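Local coordinates for SmhB (Serratia marcescens, PDB 6ZZ5), which is the B component of Smh, a tripartite alpha-pore-forming toxin, here in its soluble form, at residues Asp111-Tyr116 / Ser290-Leu295; Cys26-Gln31 / Gly214-Met219; Lys66-Leu71 / Arg125-Leu130. All coordinates share one frame; numbering follows the deposited sequence.

Interaction 1 (Asp111-Tyr116 / Ser290-Leu295); sequences DKAKEY and SELETL. With EDO (1,2-ethanediol), chain J; EDO (1,2-ethanediol), chain I.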
loop_
_atom_site.group_PDB
_atom_site.type_symbol
_atom_site.label_atom_id
_atom_site.label_comp_id
_atom_site.label_asym_id
_atom_site.label_seq_id
_atom_site.Cartn_x
_atom_site.Cartn_y
_atom_site.Cartn_z
ATOM N N ASP A 111 -3.841 -1.550 -29.062
ATOM C CA ASP A 111 -4.846 -0.527 -28.675
ATOM C C ASP A 111 -5.395 -0.898 -27.287
ATOM O O ASP A 111 -5.482 -0.026 -26.428
ATOM C CB ASP A 111 -5.990 -0.365 -29.688
ATOM C CG ASP A 111 -5.593 0.226 -31.026
ATOM O OD1 ASP A 111 -4.495 0.830 -31.121
ATOM O OD2 ASP A 111 -6.376 0.041 -31.973
ATOM N N LYS A 112 -5.695 -2.162 -27.031
ATOM C CA LYS A 112 -6.229 -2.566 -25.703
ATOM C C LYS A 112 -5.123 -2.367 -24.633
ATOM O O LYS A 112 -5.403 -1.780 -23.563
ATOM C CB LYS A 112 -6.820 -3.971 -25.811
ATOM C CG LYS A 112 -7.463 -4.494 -24.528
ATOM C CD LYS A 112 -8.695 -3.651 -24.122
ATOM C CE LYS A 112 -9.584 -3.233 -25.275
ATOM N NZ LYS A 112 -11.012 -3.487 -24.999
ATOM N N ALA A 113 -3.907 -2.813 -24.872
ATOM C CA ALA A 113 -2.772 -2.613 -23.953
ATOM C C ALA A 113 -2.606 -1.108 -23.686
ATOM O O ALA A 113 -2.319 -0.740 -22.543
ATOM C CB ALA A 113 -1.486 -3.212 -24.475
ATOM N N LYS A 114 -2.662 -0.274 -24.711
ATOM C CA LYS A 114 -2.513 1.198 -24.551
ATOM C C LYS A 114 -3.622 1.767 -23.655
ATOM O O LYS A 114 -3.352 2.719 -22.903
ATOM C CB LYS A 114 -2.568 1.913 -25.891
ATOM C CG LYS A 114 -1.273 1.856 -26.671
ATOM C CD LYS A 114 -1.319 2.637 -27.965
ATOM C CE LYS A 114 -1.501 1.730 -29.163
ATOM N NZ LYS A 114 -1.704 2.511 -30.403
ATOM N N GLU A 115 -4.839 1.247 -23.754
ATOM C CA GLU A 115 -5.956 1.701 -22.908
ATOM C C GLU A 115 -5.617 1.299 -21.462
ATOM O O GLU A 115 -5.831 2.098 -20.547
ATOM C CB GLU A 115 -7.249 1.133 -23.483
ATOM C CG GLU A 115 -8.467 1.300 -22.641
ATOM C CD GLU A 115 -9.662 0.455 -23.138
ATOM O OE1 GLU A 115 -9.906 0.368 -24.384
ATOM O OE2 GLU A 115 -10.350 -0.153 -22.281
ATOM N N TYR A 116 -5.092 0.102 -21.234
ATOM C CA TYR A 116 -4.762 -0.367 -19.859
ATOM C C TYR A 116 -3.579 0.447 -19.320
ATOM O O TYR A 116 -3.547 0.769 -18.134
ATOM C CB TYR A 116 -4.515 -1.872 -19.823
ATOM C CG TYR A 116 -5.728 -2.723 -20.127
ATOM C CD1 TYR A 116 -7.001 -2.243 -19.891
ATOM C CD2 TYR A 116 -5.607 -4.009 -20.632
ATOM C CE1 TYR A 116 -8.137 -3.003 -20.140
ATOM C CE2 TYR A 116 -6.745 -4.794 -20.886
ATOM C CZ TYR A 116 -8.003 -4.302 -20.594
ATOM O OH TYR A 116 -9.143 -5.010 -20.867
ATOM N N SER A 290 4.913 -0.922 -26.122
ATOM C CA SER A 290 6.073 -0.669 -27.014
ATOM C C SER A 290 6.408 -1.936 -27.798
ATOM O O SER A 290 6.636 -1.835 -29.039
ATOM C CB SER A 290 7.269 -0.207 -26.252
ATOM O OG SER A 290 7.109 1.135 -25.875
ATOM N N GLU A 291 6.443 -3.079 -27.110
ATOM C CA GLU A 291 6.724 -4.346 -27.808
ATOM C C GLU A 291 5.628 -4.590 -28.860
ATOM O O GLU A 291 5.973 -4.943 -30.038
ATOM C CB GLU A 291 6.883 -5.529 -26.864
ATOM C CG GLU A 291 7.314 -6.767 -27.632
ATOM C CD GLU A 291 7.586 -8.084 -26.908
ATOM O OE1 GLU A 291 7.900 -8.082 -25.684
ATOM O OE2 GLU A 291 7.508 -9.138 -27.595
ATOM N N LEU A 292 4.367 -4.497 -28.485
ATOM C CA LEU A 292 3.271 -4.878 -29.407
ATOM C C LEU A 292 3.268 -3.932 -30.604
ATOM O O LEU A 292 2.986 -4.399 -31.737
ATOM C CB LEU A 292 1.937 -4.809 -28.658
ATOM C CG LEU A 292 1.778 -5.873 -27.587
ATOM C CD1 LEU A 292 0.535 -5.547 -26.773
ATOM C CD2 LEU A 292 1.618 -7.243 -28.261
ATOM N N GLU A 293 3.499 -2.631 -30.375
ATOM C CA GLU A 293 3.576 -1.632 -31.465
ATOM C C GLU A 293 4.756 -1.964 -32.383
ATOM O O GLU A 293 4.583 -1.873 -33.591
ATOM C CB GLU A 293 3.690 -0.202 -30.928
ATOM C CG GLU A 293 2.362 0.291 -30.365
ATOM C CD GLU A 293 2.397 1.528 -29.475
ATOM O OE1 GLU A 293 3.465 2.126 -29.364
ATOM O OE2 GLU A 293 1.333 1.865 -28.872
ATOM N N THR A 294 5.901 -2.347 -31.824
ATOM C CA THR A 294 7.089 -2.722 -32.628
ATOM C C THR A 294 6.791 -3.947 -33.504
ATOM O O THR A 294 7.185 -3.932 -34.713
ATOM C CB THR A 294 8.330 -2.875 -31.750
ATOM O OG1 THR A 294 8.422 -1.634 -31.063
ATOM C CG2 THR A 294 9.595 -3.038 -32.564
ATOM N N LEU A 295 6.152 -4.963 -32.954
ATOM C CA LEU A 295 5.762 -6.159 -33.730
ATOM C C LEU A 295 4.895 -5.736 -34.914
ATOM O O LEU A 295 5.126 -6.225 -36.055
ATOM C CB LEU A 295 5.047 -7.161 -32.826
ATOM C CG LEU A 295 5.918 -7.787 -31.725
ATOM C CD1 LEU A 295 5.048 -8.552 -30.753
ATOM C CD2 LEU A 295 7.004 -8.709 -32.274
HETATM C C1 EDO J . 10.068 -11.929 -25.107
HETATM O O1 EDO J . 9.705 -12.258 -23.774
HETATM C C2 EDO J . 9.616 -10.570 -25.440
HETATM O O2 EDO J . 8.385 -10.277 -24.799
HETATM C C1 EDO I . 4.498 -11.067 -26.737
HETATM O O1 EDO I . 5.821 -11.345 -26.309
HETATM C C2 EDO I . 3.917 -9.925 -26.002
HETATM O O2 EDO I . 3.823 -10.187 -24.615
#
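Lys-114 stands between two carboxylates, one from its own helix and one from the helix facing it, in a small salt-bridge network at the edge of an otherwise slender contact. Its NZ lies 3.3 Å from Asp-111 OD1, a weak hydrogen bond within a salt bridge one turn back along the same helix. On its other flank NZ makes a salt bridge at 3.5 Å with Glu-293 OE2, but this oxygen is modelled too close to the lysine methylenes, and its exact place is doubtful. The lysine chain lies beside Glu-293, which runs extended beyond CG and crosses it obliquely; the bend at its third torsion (chi3 -102°) turns its end back along its own helix toward Asp-111, with NZ left between the two carboxylates. The positive charge probably eases the proximity of the two acids.

Farther in, between the helices, the contact is made by buried, apolar side chains. Ala-113 presents CB to the CD1 branch of Leu-292 at 3.8 Å; the small methyl lets the leucine tip approach the helix wall, where Leu-292 also rests on Val-109 and Ser-110. Tyr-82 of helix 44-92 packs against the same leucine.

On 290-295, Ser-290 O is gripped twice, by Thr-294 N in the usual helical bond and by Thr-294 OG1 at 2.7 Å, the two donors arriving from opposite faces of the carbonyl plane. Glu-291 points to another side, where OE2 accepts a 3.1 Å hydrogen bond from O1 of an ethanediol probably left by crystallisation.

An alanine-leucine contact flanked by a bridge of charges, between helices running in roughly opposite directions, is characteristic of an elongated antiparallel helical bundle, the body plan of haemolytic enterotoxins of the HBL family.

Interaction 2 (Cys26-Gln31 / Gly214-Met219); sequences CNSVRQ and GGIAMM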
loop_
_atom_site.group_PDB
_atom_site.type_symbol
_atom_site.label_atom_id
_atom_site.label_comp_id
_atom_site.label_asym_id
_atom_site.label_seq_id
_atom_site.Cartn_x
_atom_site.Cartn_y
_atom_site.Cartn_z
ATOM N N CYS A 26 -4.538 3.457 6.052
ATOM C CA CYS A 26 -5.686 4.390 5.877
ATOM C C CYS A 26 -6.794 4.046 6.887
ATOM O O CYS A 26 -7.421 4.977 7.429
ATOM C CB CYS A 26 -6.232 4.369 4.442
ATOM S SG CYS A 26 -5.110 5.199 3.298
ATOM N N ASN A 27 -7.094 2.767 7.078
ATOM C CA ASN A 27 -8.132 2.341 8.064
ATOM C C ASN A 27 -7.725 2.818 9.471
ATOM O O ASN A 27 -8.623 3.237 10.284
ATOM C CB ASN A 27 -8.357 0.817 8.023
ATOM C CG ASN A 27 -9.041 0.357 6.767
ATOM O OD1 ASN A 27 -9.813 1.102 6.218
ATOM N ND2 ASN A 27 -8.826 -0.888 6.391
ATOM N N SER A 28 -6.438 2.808 9.766
ATOM C CA SER A 28 -5.932 3.208 11.106
ATOM C C SER A 28 -6.138 4.710 11.295
ATOM O O SER A 28 -6.514 5.139 12.423
ATOM C CB SER A 28 -4.507 2.822 11.371
ATOM O OG SER A 28 -3.547 3.693 10.749
ATOM N N VAL A 29 -6.009 5.468 10.210
ATOM C CA VAL A 29 -6.210 6.936 10.249
ATOM C C VAL A 29 -7.670 7.187 10.507
ATOM O O VAL A 29 -7.980 8.056 11.285
ATOM C CB VAL A 29 -5.716 7.614 8.949
ATOM C CG1 VAL A 29 -6.074 9.101 8.879
ATOM C CG2 VAL A 29 -4.239 7.402 8.763
ATOM N N ARG A 30 -8.526 6.446 9.826
ATOM C CA ARG A 30 -9.978 6.634 9.972
ATOM C C ARG A 30 -10.484 6.108 11.293
ATOM O O ARG A 30 -11.658 6.427 11.620
ATOM C CB ARG A 30 -10.735 6.026 8.799
ATOM C CG ARG A 30 -10.397 6.840 7.549
ATOM C CD ARG A 30 -11.182 6.522 6.342
ATOM N NE ARG A 30 -12.619 6.447 6.488
ATOM C CZ ARG A 30 -13.447 7.479 6.387
ATOM N NH1 ARG A 30 -12.998 8.721 6.270
ATOM N NH2 ARG A 30 -14.736 7.255 6.404
ATOM N N GLN A 31 -9.678 5.390 12.055
ATOM C CA GLN A 31 -10.176 4.913 13.391
ATOM C C GLN A 31 -9.654 5.788 14.513
ATOM O O GLN A 31 -9.991 5.504 15.628
ATOM C CB GLN A 31 -9.873 3.437 13.575
ATOM C CG GLN A 31 -10.668 2.597 12.591
ATOM C CD GLN A 31 -10.422 1.111 12.757
ATOM O OE1 GLN A 31 -9.979 0.649 13.812
ATOM N NE2 GLN A 31 -10.623 0.390 11.686
ATOM N N GLY A 214 -1.408 4.984 12.348
ATOM C CA GLY A 214 -0.219 4.178 12.007
ATOM C C GLY A 214 0.018 3.039 12.987
ATOM O O GLY A 214 1.058 2.392 12.890
ATOM N N GLY A 215 -0.961 2.709 13.826
ATOM C CA GLY A 215 -0.845 1.564 14.751
ATOM C C GLY A 215 -1.443 0.337 14.127
ATOM O O GLY A 215 -2.613 0.063 14.410
ATOM N N ILE A 216 -0.696 -0.305 13.236
ATOM C CA ILE A 216 -1.198 -1.425 12.401
ATOM C C ILE A 216 -0.347 -2.665 12.580
ATOM O O ILE A 216 0.884 -2.574 12.730
ATOM C CB ILE A 216 -1.306 -1.041 10.914
ATOM C CG1 ILE A 216 0.034 -0.677 10.279
ATOM C CG2 ILE A 216 -2.321 0.076 10.770
ATOM C CD1 ILE A 216 -0.010 -0.622 8.794
ATOM N N ALA A 217 -1.021 -3.788 12.483
ATOM C CA ALA A 217 -0.394 -5.113 12.337
ATOM C C ALA A 217 -0.986 -5.769 11.087
ATOM O O ALA A 217 -2.230 -5.673 10.837
ATOM C CB ALA A 217 -0.620 -5.945 13.557
ATOM N N MET A 218 -0.097 -6.365 10.313
ATOM C CA MET A 218 -0.499 -7.241 9.207
ATOM C C MET A 218 0.268 -8.559 9.369
ATOM O O MET A 218 1.509 -8.589 9.555
ATOM C CB MET A 218 -0.224 -6.567 7.865
ATOM C CG MET A 218 -0.804 -5.131 7.759
ATOM S SD MET A 218 -0.701 -4.451 6.114
ATOM C CE MET A 218 -1.878 -5.421 5.193
ATOM N N MET A 219 -0.477 -9.624 9.250
ATOM C CA MET A 219 0.028 -10.982 9.426
ATOM C C MET A 219 -0.578 -11.831 8.332
ATOM O O MET A 219 -1.413 -11.329 7.602
ATOM C CB MET A 219 -0.359 -11.456 10.833
ATOM C CG MET A 219 0.425 -10.709 11.876
ATOM S SD MET A 219 -0.411 -10.660 13.421
ATOM C CE MET A 219 -1.816 -9.620 12.989
#
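The last turn of helix 4-30 meets the turn leading into strand 216-221 where Ser-28 and Gly-214 bring their CA atoms to 5.9 Å, with Gly-214 taking a positive phi of 73° just before the chain straightens into the strand.

Ser-28 carries the contact. Its OG accepts a hydrogen bond from Gly-214 N at 3.0 Å, moderately bent at an N-H...O angle of 151°. The same hydroxyl is bonded to Tyr-25 O one turn earlier, an arrangement made possible by a chi1 of 79°, which sets OG between the backbone N and the carbonyl carbon. Held by both partners, the hydroxyl has its rotation fixed, and a backbone N-H in a buried turn is satisfied by a helix side chain. The glycine backbone comes in closely: Gly-214 CA is 3.6 Å from Ser-28 OG.

Beside this polar link Ile-216 adds an apolar one. Its CG2 branch, the methyl lying anti to its own carbonyl carbon, presses on Ser-28 CB at 3.6 Å. The isoleucine also leans on His-21, Thr-24 and Tyr-25, and thus lies along the helix surface as well as against the serine.

Past the turn, Gly-215, Ala-217 and Met-219 pair through backbone bonds with Gly-197, Ala-195 and Val-193, while Gly-214 O is bonded to Arg-240 NH1. The contact therefore joins the end of an N-terminal helix to an antiparallel strand pair rich in apolar residues, consistent with the small beta-containing head that ClyA-type alpha-pore-forming toxins keep folded against the bundle in their soluble state.

Interaction 3 (Lys66-Leu71 / Arg125-Leu130); sequences KDIQPL and RTIGSL. With SO4 (sulfate ion), chain E.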
loop_
_atom_site.group_PDB
_atom_site.type_symbol
_atom_site.label_atom_id
_atom_site.label_comp_id
_atom_site.label_asym_id
_atom_site.label_seq_id
_atom_site.Cartn_x
_atom_site.Cartn_y
_atom_site.Cartn_z
ATOM N N LYS A 66 -11.537 4.899 -1.222
ATOM C CA LYS A 66 -12.774 4.927 -2.016
ATOM C C LYS A 66 -12.400 5.109 -3.481
ATOM O O LYS A 66 -13.097 4.577 -4.374
ATOM C CB LYS A 66 -13.763 5.995 -1.508
ATOM C CG LYS A 66 -14.449 5.694 -0.176
ATOM C CD LYS A 66 -15.157 4.312 -0.061
ATOM C CE LYS A 66 -15.588 3.886 1.341
ATOM N NZ LYS A 66 -14.721 2.821 1.923
ATOM N N ASP A 67 -11.338 5.836 -3.780
ATOM C CA ASP A 67 -11.169 6.299 -5.183
ATOM C C ASP A 67 -9.933 5.634 -5.757
ATOM O O ASP A 67 -9.810 5.603 -6.962
ATOM C CB ASP A 67 -11.101 7.831 -5.273
ATOM C CG ASP A 67 -12.291 8.549 -4.695
ATOM O OD1 ASP A 67 -13.429 8.103 -4.951
ATOM O OD2 ASP A 67 -12.079 9.538 -3.997
ATOM N N ILE A 68 -8.974 5.211 -4.935
ATOM C CA ILE A 68 -7.692 4.739 -5.527
ATOM C C ILE A 68 -7.583 3.228 -5.418
ATOM O O ILE A 68 -7.242 2.588 -6.476
ATOM C CB ILE A 68 -6.474 5.491 -4.944
ATOM C CG1 ILE A 68 -6.658 6.996 -5.111
ATOM C CG2 ILE A 68 -5.184 4.959 -5.549
ATOM C CD1 ILE A 68 -5.543 7.804 -4.494
ATOM N N GLN A 69 -7.810 2.651 -4.232
ATOM C CA GLN A 69 -7.771 1.175 -4.089
ATOM C C GLN A 69 -8.542 0.490 -5.238
ATOM O O GLN A 69 -8.055 -0.542 -5.735
ATOM C CB GLN A 69 -8.285 0.733 -2.718
ATOM C CG GLN A 69 -8.153 -0.754 -2.431
ATOM C CD GLN A 69 -6.779 -1.230 -2.036
ATOM O OE1 GLN A 69 -5.820 -0.472 -1.989
ATOM N NE2 GLN A 69 -6.656 -2.512 -1.762
ATOM N N PRO A 70 -9.795 0.869 -5.585
ATOM C CA PRO A 70 -10.529 0.215 -6.689
ATOM C C PRO A 70 -9.794 0.260 -8.038
ATOM O O PRO A 70 -9.925 -0.719 -8.820
ATOM C CB PRO A 70 -11.882 0.929 -6.802
ATOM C CG PRO A 70 -12.027 1.570 -5.437
ATOM C CD PRO A 70 -10.618 1.937 -4.992
ATOM N N LEU A 71 -8.963 1.275 -8.268
ATOM C CA LEU A 71 -8.143 1.411 -9.498
ATOM C C LEU A 71 -7.021 0.391 -9.476
ATOM O O LEU A 71 -6.619 -0.095 -10.587
ATOM C CB LEU A 71 -7.600 2.826 -9.696
ATOM C CG LEU A 71 -8.661 3.929 -9.790
ATOM C CD1 LEU A 71 -7.975 5.279 -9.910
ATOM C CD2 LEU A 71 -9.688 3.702 -10.897
ATOM N N ARG A 125 -1.008 9.214 -11.562
ATOM C CA ARG A 125 -1.205 10.667 -11.393
ATOM C C ARG A 125 -2.112 10.922 -10.176
ATOM O O ARG A 125 -1.872 11.887 -9.427
ATOM C CB ARG A 125 -1.809 11.318 -12.626
ATOM C CG ARG A 125 -0.952 11.378 -13.883
ATOM C CD ARG A 125 -1.843 11.833 -15.075
ATOM N NE ARG A 125 -1.066 11.523 -16.247
ATOM C CZ ARG A 125 -1.373 10.695 -17.227
ATOM N NH1 ARG A 125 -2.573 10.182 -17.364
ATOM N NH2 ARG A 125 -0.484 10.510 -18.182
ATOM N N THR A 126 -3.145 10.115 -9.959
ATOM C CA THR A 126 -4.087 10.304 -8.851
ATOM C C THR A 126 -3.333 10.088 -7.525
ATOM O O THR A 126 -3.485 10.944 -6.584
ATOM C CB THR A 126 -5.306 9.382 -8.944
ATOM O OG1 THR A 126 -5.897 9.682 -10.204
ATOM C CG2 THR A 126 -6.303 9.635 -7.836
ATOM N N ILE A 127 -2.547 9.036 -7.435
ATOM C CA ILE A 127 -1.794 8.767 -6.166
ATOM C C ILE A 127 -0.687 9.824 -6.016
ATOM O O ILE A 127 -0.420 10.207 -4.868
ATOM C CB ILE A 127 -1.313 7.292 -6.033
ATOM C CG1 ILE A 127 -0.816 6.957 -4.621
ATOM C CG2 ILE A 127 -0.205 6.922 -7.003
ATOM C CD1 ILE A 127 -1.715 7.322 -3.511
ATOM N N GLY A 128 -0.071 10.278 -7.104
ATOM C CA GLY A 128 0.895 11.388 -7.124
ATOM C C GLY A 128 0.299 12.657 -6.527
ATOM O O GLY A 128 0.955 13.309 -5.681
ATOM N N SER A 129 -0.933 12.991 -6.879
ATOM C CA SER A 129 -1.618 14.220 -6.377
ATOM C C SER A 129 -1.885 14.048 -4.878
ATOM O O SER A 129 -1.696 14.997 -4.114
ATOM C CB SER A 129 -2.909 14.486 -7.097
ATOM O OG SER A 129 -2.644 14.871 -8.416
ATOM N N LEU A 130 -2.268 12.848 -4.473
ATOM C CA LEU A 130 -2.597 12.560 -3.061
ATOM C C LEU A 130 -1.304 12.644 -2.238
ATOM O O LEU A 130 -1.322 13.271 -1.182
ATOM C CB LEU A 130 -3.263 11.198 -2.926
ATOM C CG LEU A 130 -3.454 10.749 -1.471
ATOM C CD1 LEU A 130 -4.354 11.738 -0.706
ATOM C CD2 LEU A 130 -3.956 9.325 -1.394
HETATM S S SO4 E . 2.442 12.672 -16.642
HETATM O O1 SO4 E . 1.076 13.113 -16.442
HETATM O O2 SO4 E . 2.486 11.695 -17.698
HETATM O O3 SO4 E . 3.277 13.796 -16.992
HETATM O O4 SO4 E . 2.919 12.103 -15.415
#
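An antiparallel helix-helix seam of the bundle core is built here around Ile-68, which extends into the surface formed by Thr-126, Ile-127 and Leu-130. The axes of the two segments approach to 10.6 Å, and their directions differ by 144°.

The delta methyl does most of the touching. Ile-68 CD1 lies 3.8 Å from Leu-130 CD2, the two side chains meeting at a slant, and 3.9 Å from Thr-126 CG2. Behind it Ile-68 CG1 passes the same threonine methyl at 3.8 Å, the two side chains sliding by in opposite directions. With OG1 of Thr-126 beside the backbone N and bonded to Asn-122 O within its own helix, CG2 faces the apolar patch. Ile-127 CD1 is also near the tip of Ile-68, although its second deposited conformer makes the detail doubtful.

Ile-68 sits at an irregular point: residues 66-68 form a wider pi-type turn, and the helix kinks at Pro-70 and Leu-71, where the proline N has no hydrogen to give and Leu-71 N makes only a weak bond to Ile-68 O.

Away from the seam, Arg-125 grips a sulfate, probably from the crystallisation liquor, at the guanidinium edge: NE reaches O1 at 2.7 Å (167°) and NH2 reaches O2 at 3.2 Å. Arg-124 also binds this ion, while Arg-125 NH1 makes a salt bridge with Glu-118.

Helix 44-92 extends the seam with His-60 and Tyr-64, both touching Leu-130. Helix 252-300 closes another side, Ala-274, Val-275 and Ala-278 packing on Ile-127, and helix 4-30 lies against Gln-69.

Interactions 1 and 3 share helix 99-151, with centres about 24 Å apart. Interaction 2 lies about 18 Å from interaction 3 and about 38 Å from interaction 1, centre to centre, where helix 4-30 meets strand 216-221 of the mixed sheet. Along the chain, interaction 3 is nested within the loop closed by interaction 2, whereas interaction 1 alternates with both. None of the three touches another. Interaction 3 pairs the consecutive helices 44-92 and 99-151, interaction 1 brings the sequence-distant helix 252-300 into the same long bundle, and interaction 2 fastens the sheet to helix 4-30, consistent with a compact soluble form of the toxin component.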